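YchF GTP-binding protein (Schizosaccharomyces pombe, PDB 1NI3) hydrolyses ATP, and GTP less efficiently, and acts as a negative regulator of the G2/M transition in the cell cycle. Local coordinates at residues D207-N210 with R211-E214; E255-P258 with G259-L262. All coordinates share one frame; numbering follows the deposited sequence.

In the fold
Contacts 1 and 2 are two local arrangements within the OBG-type G region. Contact 1 comes first in the chain. Their centres are 21 Å apart, and their nearest atoms are about 11 Å apart, so they do not touch. Contact 1 starts helix 210-217 at the surface, 21 Å from the centre of the chain. Contact 2 leads from helix 246-254 into strand 262-265 and lies 15 Å from that centre. The loop after helix 179-199, which includes 207-210, relates them. Its Lys205 forms a salt bridge with Asp260 of contact 2, and its Ile203 carbonyl accepts a hydrogen bond from Trp208. Both contacts lie away from the predicted nucleotide site around Lys33.

Contact 1 (D207-N210 with R211-E214); sequences DWSN and REVE
Glu212 CG is anti to the carbonyl carbon (chi1 -64°), and the chain runs extended from there, which carries the carboxylate back past the start of helix 210-217. Ser209 OG stands between its backbone N and carbonyl carbon (chi1 66°), facing the amide of Glu212. The two residues form a capping box. Ser209 is the N-cap, and its OG accepts a nearly straight bond from Glu212 N at 3.2 Å. In return, Ser209 N donates to Glu212 OE2 at 2.8 Å, reaching it from above the carboxylate plane. The first helical backbone bonds form beside the box: Val213 N to Ser209 O at 2.8 Å and Glu214 N to Asn210 O at 2.9 Å.

The carboxylate also lies at the edge of the Trp208 indole. Glu212 OE2 is 3.4 Å from Trp208 CE3, and the ring and carboxylate planes are 71° apart. Trp208 CB rests on Val213 CG2 at 4.0 Å. The indole NE1 donates to Ile203 O, and its ring meets Tyr195. Within the first turn of the helix, Arg211 NH1 makes a salt bridge to Glu214 OE1 at 2.7 Å.

Glu212 serves two partners: OE2 holds the N-cap amide, while OE1 forms a salt bridge with Lys191 NZ of helix 179-199. Replacing Glu212 with an alanine would probably leave Ser209 N without its acceptor and Lys191 without its salt-bridge mate. The negative charge of Glu212 near the helix N-terminus is likely to interact favourably with the helix dipole.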
loop_
_atom_site.group_PDB
_atom_site.type_symbol
_atom_site.label_atom_id
_atom_site.label_comp_id
_atom_site.label_asym_id
_atom_site.label_seq_id
_atom_site.Cartn_x
_atom_site.Cartn_y
_atom_site.Cartn_z
ATOM N N ASP A 207 5.077 -9.584 17.862
ATOM C CA ASP A 207 4.795 -10.974 17.543
ATOM C C ASP A 207 3.481 -11.283 18.245
ATOM O O ASP A 207 3.469 -11.727 19.392
ATOM C CB ASP A 207 5.916 -11.871 18.078
ATOM C CG ASP A 207 5.642 -13.346 17.857
ATOM O OD1 ASP A 207 5.156 -13.705 16.759
ATOM O OD2 ASP A 207 5.923 -14.154 18.772
ATOM N N TRP A 208 2.372 -11.038 17.555
ATOM C CA TRP A 208 1.064 -11.276 18.139
ATOM C C TRP A 208 0.424 -12.532 17.593
ATOM O O TRP A 208 0.838 -13.049 16.558
ATOM C CB TRP A 208 0.154 -10.076 17.885
ATOM C CG TRP A 208 0.827 -8.790 18.127
ATOM C CD1 TRP A 208 1.450 -8.006 17.196
ATOM C CD2 TRP A 208 1.011 -8.140 19.388
ATOM N NE1 TRP A 208 2.014 -6.906 17.801
ATOM C CE2 TRP A 208 1.763 -6.967 19.148
ATOM C CE3 TRP A 208 0.618 -8.431 20.698
ATOM C CZ2 TRP A 208 2.132 -6.092 20.174
ATOM C CZ3 TRP A 208 0.985 -7.561 21.711
ATOM C CH2 TRP A 208 1.733 -6.409 21.444
ATOM N N SER A 209 -0.592 -13.011 18.300
ATOM C CA SER A 209 -1.325 -14.199 17.897
ATOM C C SER A 209 -2.513 -13.737 17.055
ATOM O O SER A 209 -2.829 -12.544 17.021
ATOM C CB SER A 209 -1.848 -14.934 19.118
ATOM O OG SER A 209 -2.820 -14.156 19.772
ATOM N N ASN A 210 -3.186 -14.671 16.389
ATOM C CA ASN A 210 -4.328 -14.308 15.563
ATOM C C ASN A 210 -5.369 -13.521 16.363
ATOM O O ASN A 210 -5.911 -12.522 15.880
ATOM C CB ASN A 210 -4.942 -15.564 14.934
ATOM C CG ASN A 210 -4.097 -16.111 13.799
ATOM O OD1 ASN A 210 -4.517 -17.002 13.053
ATOM N ND2 ASN A 210 -2.893 -15.573 13.662
ATOM N N ARG A 211 -5.630 -13.954 17.591
ATOM C CA ARG A 211 -6.582 -13.267 18.455
ATOM C C ARG A 211 -6.122 -11.846 18.741
ATOM O O ARG A 211 -6.898 -10.903 18.644
ATOM C CB ARG A 211 -6.715 -14.026 19.773
ATOM C CG ARG A 211 -7.555 -13.318 20.811
ATOM C CD ARG A 211 -8.980 -13.171 20.332
ATOM N NE ARG A 211 -9.831 -12.662 21.396
ATOM C CZ ARG A 211 -10.663 -11.639 21.256
ATOM N NH1 ARG A 211 -10.756 -11.012 20.090
ATOM N NH2 ARG A 211 -11.394 -11.239 22.289
ATOM N N GLU A 212 -4.855 -11.711 19.115
ATOM C CA GLU A 212 -4.276 -10.413 19.435
ATOM C C GLU A 212 -4.297 -9.497 18.227
ATOM O O GLU A 212 -4.556 -8.296 18.342
ATOM C CB GLU A 212 -2.848 -10.594 19.923
ATOM C CG GLU A 212 -2.788 -11.369 21.210
ATOM C CD GLU A 212 -1.380 -11.703 21.624
ATOM O OE1 GLU A 212 -1.166 -12.009 22.813
ATOM O OE2 GLU A 212 -0.476 -11.657 20.767
ATOM N N VAL A 213 -4.024 -10.063 17.059
ATOM C CA VAL A 213 -4.039 -9.274 15.837
ATOM C C VAL A 213 -5.457 -8.759 15.633
ATOM O O VAL A 213 -5.675 -7.600 15.274
ATOM C CB VAL A 213 -3.612 -10.128 14.624
ATOM C CG1 VAL A 213 -4.055 -9.457 13.331
ATOM C CG2 VAL A 213 -2.104 -10.305 14.624
ATOM N N GLU A 214 -6.413 -9.640 15.883
ATOM C CA GLU A 214 -7.819 -9.311 15.746
ATOM C C GLU A 214 -8.181 -8.115 16.616
ATOM O O GLU A 214 -8.758 -7.131 16.147
ATOM C CB GLU A 214 -8.641 -10.520 16.157
ATOM C CG GLU A 214 -10.109 -10.380 15.950
ATOM C CD GLU A 214 -10.835 -11.615 16.367
ATOM O OE1 GLU A 214 -10.673 -12.006 17.543
ATOM O OE2 GLU A 214 -11.538 -12.205 15.518
#

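Contact 2 (E255-P258 with G259-L262); sequences ENSP and GDTL
Ser257 and Asp260 are the outer residues of a turn close to type II, with Pro258 and Gly259 at its corners. The turn belongs to the beta-alpha-beta connection of the G domain, in which helix 246-254 links the parallel neighbours 227-232 and 262-265. Gly259 takes the third position. Its phi of 92° would press a CB against Pro258 O, so the absence of a side chain suits this corner.

Asp260 follows, and its CB points back toward the preceding segment. Its CG is anti to the carbonyl carbon and beside the backbone N (chi1 -59°), which swings the carboxylate over to Ser257. Asp260 OD2 also forms a salt bridge with Lys205, whose NZ binds Pro258 O as well; Lys205 therefore ties the carboxylate to the turn backbone, and its charge would probably favour an ionised Asp260.

Thr261 comes next and has backbone hydrogen bonding with Tyr229. Leu262 then packs its side chain on Val231 of strand 227-232 and on Lys250 and Ile253 of helix 246-254, between the sheet and the helix that precedes the turn. Across the turn, the hydrogen bond from Ser257 OG to Asp260 OD2 is 2.6 Å long, made on the syn side of the carboxylate and 33° out of its plane.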
loop_
_atom_site.group_PDB
_atom_site.type_symbol
_atom_site.label_atom_id
_atom_site.label_comp_id
_atom_site.label_asym_id
_atom_site.label_seq_id
_atom_site.Cartn_x
_atom_site.Cartn_y
_atom_site.Cartn_z
ATOM N N GLU A 255 17.520 -0.722 12.449
ATOM C CA GLU A 255 17.569 -0.646 13.895
ATOM C C GLU A 255 16.411 0.144 14.487
ATOM O O GLU A 255 16.537 0.694 15.578
ATOM C CB GLU A 255 18.900 -0.018 14.323
ATOM C CG GLU A 255 20.137 -0.842 13.982
ATOM C CD GLU A 255 21.425 -0.034 14.069
ATOM O OE1 GLU A 255 21.618 0.682 15.076
ATOM O OE2 GLU A 255 22.251 -0.123 13.132
ATOM N N ASN A 256 15.288 0.212 13.783
ATOM C CA ASN A 256 14.158 0.979 14.299
ATOM C C ASN A 256 12.846 0.564 13.666
ATOM O O ASN A 256 11.776 0.655 14.276
ATOM C CB ASN A 256 14.382 2.462 14.033
ATOM C CG ASN A 256 15.500 3.040 14.872
ATOM O OD1 ASN A 256 15.351 3.213 16.081
ATOM N ND2 ASN A 256 16.639 3.317 14.242
ATOM N N SER A 257 12.937 0.121 12.423
ATOM C CA SER A 257 11.774 -0.320 11.691
ATOM C C SER A 257 12.314 -1.311 10.688
ATOM O O SER A 257 12.390 -1.031 9.494
ATOM C CB SER A 257 11.115 0.858 10.983
ATOM O OG SER A 257 9.707 0.696 10.991
ATOM N N PRO A 258 12.716 -2.490 11.175
ATOM C CA PRO A 258 13.265 -3.547 10.328
ATOM C C PRO A 258 12.230 -4.180 9.417
ATOM O O PRO A 258 11.045 -4.228 9.746
ATOM C CB PRO A 258 13.827 -4.527 11.342
ATOM C CG PRO A 258 12.853 -4.405 12.474
ATOM C CD PRO A 258 12.673 -2.916 12.587
ATOM N N GLY A 259 12.696 -4.645 8.264
ATOM C CA GLY A 259 11.825 -5.295 7.312
ATOM C C GLY A 259 11.226 -4.370 6.284
ATOM O O GLY A 259 11.061 -4.736 5.123
ATOM N N ASP A 260 10.898 -3.159 6.712
ATOM C CA ASP A 260 10.287 -2.181 5.824
ATOM C C ASP A 260 11.116 -1.898 4.572
ATOM O O ASP A 260 12.331 -1.722 4.628
ATOM C CB ASP A 260 10.025 -0.900 6.598
ATOM C CG ASP A 260 9.121 -1.136 7.779
ATOM O OD1 ASP A 260 7.955 -1.541 7.562
ATOM O OD2 ASP A 260 9.572 -0.946 8.925
ATOM N N THR A 261 10.434 -1.871 3.438
ATOM C CA THR A 261 11.074 -1.635 2.162
ATOM C C THR A 261 11.676 -0.256 2.060
ATOM O O THR A 261 11.084 0.733 2.495
ATOM C CB THR A 261 10.084 -1.759 1.018
ATOM O OG1 THR A 261 9.367 -2.988 1.143
ATOM C CG2 THR A 261 10.817 -1.715 -0.315
ATOM N N LEU A 262 12.848 -0.191 1.448
ATOM C CA LEU A 262 13.545 1.069 1.267
ATOM C C LEU A 262 13.830 1.262 -0.224
ATOM O O LEU A 262 14.663 0.572 -0.806
ATOM C CB LEU A 262 14.829 1.029 2.088
ATOM C CG LEU A 262 15.567 2.329 2.361
ATOM C CD1 LEU A 262 16.731 2.064 3.301
ATOM C CD2 LEU A 262 16.059 2.908 1.061
#